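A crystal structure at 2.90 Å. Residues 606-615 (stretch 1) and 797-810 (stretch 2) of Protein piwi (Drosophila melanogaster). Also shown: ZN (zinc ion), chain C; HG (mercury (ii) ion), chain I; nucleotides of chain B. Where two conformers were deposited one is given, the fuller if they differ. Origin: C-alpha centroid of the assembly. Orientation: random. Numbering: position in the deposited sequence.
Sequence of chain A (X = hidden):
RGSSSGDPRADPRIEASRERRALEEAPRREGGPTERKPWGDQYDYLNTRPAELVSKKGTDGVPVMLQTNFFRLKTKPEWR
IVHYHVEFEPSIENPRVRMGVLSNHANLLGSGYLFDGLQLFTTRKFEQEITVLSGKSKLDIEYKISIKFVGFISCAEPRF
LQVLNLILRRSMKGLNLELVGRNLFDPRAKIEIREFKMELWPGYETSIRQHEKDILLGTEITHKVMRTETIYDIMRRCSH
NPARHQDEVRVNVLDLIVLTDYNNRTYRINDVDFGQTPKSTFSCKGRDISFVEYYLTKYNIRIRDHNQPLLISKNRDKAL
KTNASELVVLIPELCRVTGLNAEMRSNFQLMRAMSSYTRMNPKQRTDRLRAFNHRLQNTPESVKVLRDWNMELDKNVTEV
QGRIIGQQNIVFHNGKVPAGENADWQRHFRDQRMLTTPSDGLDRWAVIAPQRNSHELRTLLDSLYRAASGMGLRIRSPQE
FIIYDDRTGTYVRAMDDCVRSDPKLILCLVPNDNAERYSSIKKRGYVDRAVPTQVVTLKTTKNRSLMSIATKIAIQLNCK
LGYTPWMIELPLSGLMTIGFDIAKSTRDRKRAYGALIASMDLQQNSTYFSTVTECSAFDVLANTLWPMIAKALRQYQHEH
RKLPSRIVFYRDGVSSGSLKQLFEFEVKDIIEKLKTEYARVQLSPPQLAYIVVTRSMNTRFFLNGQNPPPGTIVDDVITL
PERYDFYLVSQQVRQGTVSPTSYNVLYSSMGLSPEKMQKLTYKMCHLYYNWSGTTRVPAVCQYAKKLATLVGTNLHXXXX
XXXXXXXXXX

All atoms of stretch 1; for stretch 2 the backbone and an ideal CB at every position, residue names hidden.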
# COMPACT_ATOMS: atom_id res chain seq x y z
N SER A 606 12.89 -17.06 20.98
CA SER A 606 11.52 -16.59 20.75
C SER A 606 11.29 -15.19 21.33
O SER A 606 10.29 -14.93 21.99
CB SER A 606 10.51 -17.59 21.31
OG SER A 606 9.25 -16.97 21.54
N THR A 607 12.22 -14.29 21.05
CA THR A 607 12.07 -12.88 21.39
C THR A 607 12.39 -12.04 20.17
O THR A 607 12.82 -12.55 19.13
CB THR A 607 12.95 -12.48 22.57
OG1 THR A 607 13.36 -13.65 23.29
CG2 THR A 607 12.19 -11.56 23.52
N TYR A 608 12.19 -10.73 20.29
CA TYR A 608 12.31 -9.82 19.16
C TYR A 608 13.12 -8.59 19.55
O TYR A 608 13.12 -8.17 20.71
CB TYR A 608 10.93 -9.42 18.63
CG TYR A 608 10.11 -10.58 18.11
CD1 TYR A 608 10.10 -10.90 16.76
CD2 TYR A 608 9.37 -11.37 18.98
CE1 TYR A 608 9.35 -11.97 16.29
CE2 TYR A 608 8.62 -12.44 18.51
CZ TYR A 608 8.62 -12.73 17.17
OH TYR A 608 7.88 -13.79 16.69
N PHE A 609 13.80 -8.03 18.56
CA PHE A 609 14.66 -6.86 18.72
C PHE A 609 14.16 -5.78 17.78
O PHE A 609 13.96 -6.04 16.59
CB PHE A 609 16.11 -7.24 18.42
CG PHE A 609 17.04 -6.07 18.29
CD1 PHE A 609 17.68 -5.54 19.41
CD2 PHE A 609 17.31 -5.51 17.05
CE1 PHE A 609 18.54 -4.48 19.29
CE2 PHE A 609 18.18 -4.45 16.93
CZ PHE A 609 18.79 -3.92 18.05
N SER A 610 13.95 -4.57 18.30
CA SER A 610 13.30 -3.51 17.55
C SER A 610 14.11 -2.22 17.61
O SER A 610 14.44 -1.75 18.71
CB SER A 610 11.88 -3.26 18.08
OG SER A 610 11.88 -3.14 19.49
N THR A 611 14.41 -1.66 16.45
CA THR A 611 15.10 -0.38 16.35
C THR A 611 14.33 0.55 15.42
O THR A 611 13.58 0.10 14.55
CB THR A 611 16.54 -0.53 15.85
OG1 THR A 611 17.09 -1.75 16.33
CG2 THR A 611 17.40 0.63 16.34
N VAL A 612 14.53 1.85 15.62
CA VAL A 612 14.01 2.87 14.71
C VAL A 612 15.14 3.86 14.43
O VAL A 612 16.05 4.04 15.24
CB VAL A 612 12.79 3.63 15.29
CG1 VAL A 612 11.70 3.74 14.23
CG2 VAL A 612 12.27 2.95 16.55
N THR A 613 15.07 4.48 13.26
CA THR A 613 16.01 5.54 12.93
C THR A 613 15.36 6.51 11.95
O THR A 613 14.42 6.16 11.23
CB THR A 613 17.33 4.99 12.37
OG1 THR A 613 18.34 6.01 12.39
CG2 THR A 613 17.15 4.50 10.94
N GLU A 614 15.87 7.73 11.93
CA GLU A 614 15.39 8.72 10.98
C GLU A 614 16.10 8.55 9.62
O GLU A 614 17.16 7.93 9.52
CB GLU A 614 15.61 10.14 11.51
CG GLU A 614 14.56 11.14 11.02
CD GLU A 614 14.95 12.58 11.25
OE1 GLU A 614 15.10 13.31 10.24
OE2 GLU A 614 15.13 12.97 12.42
N CYS A 615 15.46 9.07 8.58
CA CYS A 615 16.01 8.97 7.23
C CYS A 615 17.04 10.06 6.94
O CYS A 615 18.04 9.82 6.28
CB CYS A 615 14.89 9.01 6.19
SG CYS A 615 13.81 7.54 6.14
N UNK A 797 10.80 11.31 17.98
CA UNK A 797 12.19 11.14 18.40
C UNK A 797 12.47 9.66 18.56
O UNK A 797 11.56 8.83 18.56
CB UNK A 797 12.48 11.89 19.70
N UNK A 798 13.75 9.34 18.70
CA UNK A 798 14.18 7.94 18.78
C UNK A 798 14.04 7.46 20.22
O UNK A 798 14.59 8.09 21.13
CB UNK A 798 15.62 7.78 18.29
N UNK A 799 13.33 6.36 20.46
CA UNK A 799 13.23 5.83 21.83
C UNK A 799 14.57 5.34 22.34
O UNK A 799 15.48 5.00 21.57
CB UNK A 799 12.21 4.69 21.89
N UNK A 800 14.69 5.31 23.66
CA UNK A 800 15.94 4.88 24.29
C UNK A 800 16.23 3.42 23.97
O UNK A 800 15.32 2.60 23.79
CB UNK A 800 15.88 5.08 25.80
N UNK A 801 17.52 3.10 23.90
CA UNK A 801 17.97 1.78 23.47
C UNK A 801 17.82 0.70 24.53
O UNK A 801 18.17 -0.45 24.25
CB UNK A 801 19.44 1.86 23.04
N UNK A 802 17.32 1.02 25.72
CA UNK A 802 17.13 -0.01 26.73
C UNK A 802 15.95 -0.92 26.42
O UNK A 802 15.90 -2.04 26.93
CB UNK A 802 16.94 0.64 28.10
N UNK A 803 15.01 -0.46 25.60
CA UNK A 803 13.80 -1.19 25.28
C UNK A 803 13.94 -2.05 24.03
O UNK A 803 12.92 -2.41 23.42
CB UNK A 803 12.64 -0.21 25.10
N UNK A 804 15.17 -2.40 23.65
CA UNK A 804 15.39 -3.10 22.38
C UNK A 804 14.69 -4.45 22.32
O UNK A 804 14.31 -4.90 21.24
CB UNK A 804 16.89 -3.30 22.15
N UNK A 805 14.51 -5.11 23.47
CA UNK A 805 13.98 -6.46 23.51
C UNK A 805 12.53 -6.52 23.97
O UNK A 805 12.02 -7.61 24.24
CB UNK A 805 14.85 -7.32 24.43
N UNK A 806 11.85 -5.38 24.06
CA UNK A 806 10.50 -5.32 24.58
C UNK A 806 9.55 -4.79 23.51
O UNK A 806 9.95 -4.02 22.64
CB UNK A 806 10.44 -4.45 25.83
N UNK A 807 8.30 -5.22 23.59
CA UNK A 807 7.25 -4.75 22.68
C UNK A 807 6.60 -3.47 23.20
O UNK A 807 5.38 -3.36 23.29
CB UNK A 807 6.19 -5.83 22.49
N UNK A 808 7.43 -2.48 23.53
CA UNK A 808 6.94 -1.26 24.16
C UNK A 808 5.97 -0.50 23.27
O UNK A 808 5.09 0.21 23.78
CB UNK A 808 8.12 -0.35 24.53
N UNK A 809 6.09 -0.65 21.96
CA UNK A 809 5.31 0.14 21.01
C UNK A 809 3.94 -0.44 20.71
O UNK A 809 3.23 0.11 19.87
CB UNK A 809 6.09 0.28 19.70
N UNK A 810 3.54 -1.52 21.37
CA UNK A 810 2.26 -2.15 21.08
C UNK A 810 1.08 -1.39 21.69
O UNK A 810 -0.06 -1.57 21.27
OXT UNK A 810 1.22 -0.60 22.62
CB UNK A 810 2.27 -3.59 21.59
ZN ZN C . -1.27 -0.48 22.75
HG HG I . 14.95 5.08 6.70
OP3 U B 1 -1.45 0.48 24.85
P U B 1 -1.04 1.83 24.41
OP1 U B 1 0.03 2.30 25.31
OP2 U B 1 -0.77 1.75 22.95
O5' U B 1 -2.28 2.81 24.61
C5' U B 1 -3.44 2.72 23.78
C4' U B 1 -4.60 3.48 24.37
O4' U B 1 -4.42 4.90 24.13
C3' U B 1 -5.97 3.11 23.80
O3' U B 1 -6.94 3.15 24.84
C2' U B 1 -6.24 4.24 22.81
O2' U B 1 -7.61 4.49 22.56
C1' U B 1 -5.57 5.43 23.50
N1 U B 1 -5.16 6.50 22.58
C2 U B 1 -5.32 7.80 23.00
O2 U B 1 -5.77 8.09 24.09
N3 U B 1 -4.93 8.76 22.09
C4 U B 1 -4.41 8.54 20.83
O4 U B 1 -4.10 9.51 20.13
C5 U B 1 -4.28 7.17 20.47
C6 U B 1 -4.65 6.21 21.33

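Stretch 1 contains a strand from Tyr608 to Glu614. Stretch 2 passes along it without regular helix or strand and ends at the C-terminus.

Position 797 points its CB away from the strand, and nothing there selects a side chain. It is Ser797.

At 798 the CB points sideways, 4.8 Å from Val612 O. A branched or flexible apolar chain could reach back over the backbone of Val612 and Thr613; a short one would stay clear of it. The residue is Ile798. Its CD1 lies 3.8 Å from Val612 O and 3.8 Å from Thr613 CA.

Position 799 has phi -65° and psi 156°, values open to most residues and easy for proline. Val612 offers a methyl group nearby, so a small apolar group would suit. It is Pro799, whose CD sits 4.0 Å from Val612 CG2.

Positions 800, 801 and 802 have no part of stretch 1 near, so many residues would fit. They are Gln800, Asn801 and Ala802, and none contacts the strand.

Position 803 begins a type I turn that runs to 806. Its CB points sideways into empty space, so stretch 1 does not limit the choice. It is Leu803, and the end of its side chain leads away.

At 804 the backbone O accepts a hydrogen bond from Ser610 N at 3.0 Å, a contact any residue could make. The same O takes a weak hydrogen bond from Ser610 OG at 3.5 Å. The ideal CB is 3.5 Å from Phe609 CE1, so a side chain that extends could lie beside that ring; an apolar chain, or a longer polar or acidic one set against the ring's C-H edge, would suit. The residue is Glu804. Its CD lies at the ring edge, 3.3 Å from Phe609 CE1.

At 805 the CA approaches Tyr608 O at 3.4 Å in a CA-H...O contact. The CB points away overall, yet lies 4.2 Å from Tyr608 O. A medium or long chain could turn back toward Thr607. Lys805 does so, with all four chi angles m, bringing CE to 3.6 Å from Thr607 CB.

Position 806 points away, leaving a wide choice. It is Lys806, and its N closes the turn on Leu803 O at 3.2 Å.

At 807 no strand atom is close to the CB, but the Tyr608 ring lies within reach of a large apolar or aromatic side chain. Phe807 brings CZ to 3.3 Å from Tyr608 CD2, in an oblique aromatic pair.

Position 808 points sideways. A long side chain could reach Ser610 and Val612. Tyr808 places CE1 3.7 Å from Ser610 OG and its OH 4.3 Å from Val612 CG2.

At 809 the CB points toward the strand from a distance, so contact needs a large side chain. Tyr809 sets its ring edge against Ser610, with CE2 3.3 Å from Ser610 OG.

Position 810 is the terminus, and its carboxylate suits a metal whatever the side chain. Leu810 binds ZN through O at 2.2 Å and OXT at 2.5 Å, alongside the phosphate of U1.

Stretch 2 797-810: SIPQNALEKKFYYL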
# COMPACT_ATOMS: atom_id res chain seq x y z
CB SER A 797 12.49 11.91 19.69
OG SER A 797 12.61 13.30 19.45
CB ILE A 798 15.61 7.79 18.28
CG1 ILE A 798 15.73 8.28 16.84
CG2 ILE A 798 16.06 6.34 18.38
CD1 ILE A 798 14.80 7.58 15.87
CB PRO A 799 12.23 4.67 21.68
CG PRO A 799 11.49 4.95 20.41
CD PRO A 799 12.48 5.62 19.52
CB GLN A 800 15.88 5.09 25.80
CG GLN A 800 15.92 6.55 26.22
CD GLN A 800 16.66 6.77 27.53
OE1 GLN A 800 17.05 5.81 28.20
NE2 GLN A 800 16.87 8.03 27.89
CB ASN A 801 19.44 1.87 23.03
CG ASN A 801 19.64 2.76 21.82
OD1 ASN A 801 19.61 3.99 21.93
ND2 ASN A 801 19.84 2.16 20.66
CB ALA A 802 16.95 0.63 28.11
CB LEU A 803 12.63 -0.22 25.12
CG LEU A 803 12.55 0.86 26.20
CD1 LEU A 803 11.60 1.98 25.80
CD2 LEU A 803 12.13 0.25 27.52
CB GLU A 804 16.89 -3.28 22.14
CG GLU A 804 17.62 -2.03 21.67
CD GLU A 804 19.12 -2.22 21.59
OE1 GLU A 804 19.77 -1.51 20.80
OE2 GLU A 804 19.65 -3.09 22.32
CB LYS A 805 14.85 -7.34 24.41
CG LYS A 805 16.24 -7.62 23.86
CD LYS A 805 16.17 -8.51 22.63
CE LYS A 805 15.33 -9.75 22.90
NZ LYS A 805 15.76 -10.47 24.13
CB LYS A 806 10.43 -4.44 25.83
CG LYS A 806 11.44 -4.84 26.91
CD LYS A 806 11.35 -3.94 28.13
CE LYS A 806 12.30 -4.42 29.22
NZ LYS A 806 12.19 -3.60 30.46
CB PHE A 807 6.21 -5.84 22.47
CG PHE A 807 6.62 -6.89 21.49
CD1 PHE A 807 6.85 -6.56 20.16
CD2 PHE A 807 6.74 -8.21 21.87
CE1 PHE A 807 7.21 -7.53 19.25
CE2 PHE A 807 7.11 -9.18 20.96
CZ PHE A 807 7.34 -8.84 19.65
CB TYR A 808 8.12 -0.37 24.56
CG TYR A 808 9.05 0.01 23.41
CD1 TYR A 808 9.97 -0.91 22.91
CD2 TYR A 808 9.03 1.28 22.86
CE1 TYR A 808 10.82 -0.57 21.88
CE2 TYR A 808 9.88 1.63 21.82
CZ TYR A 808 10.77 0.69 21.34
OH TYR A 808 11.63 1.03 20.31
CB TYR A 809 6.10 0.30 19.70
CG TYR A 809 6.77 -0.98 19.24
CD1 TYR A 809 6.11 -1.87 18.40
CD2 TYR A 809 8.06 -1.29 19.65
CE1 TYR A 809 6.72 -3.03 17.98
CE2 TYR A 809 8.67 -2.46 19.24
CZ TYR A 809 8.00 -3.32 18.40
OH TYR A 809 8.61 -4.48 17.99
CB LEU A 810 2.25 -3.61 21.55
CG LEU A 810 3.09 -4.58 20.73
CD1 LEU A 810 2.80 -6.02 21.13
CD2 LEU A 810 2.86 -4.37 19.24
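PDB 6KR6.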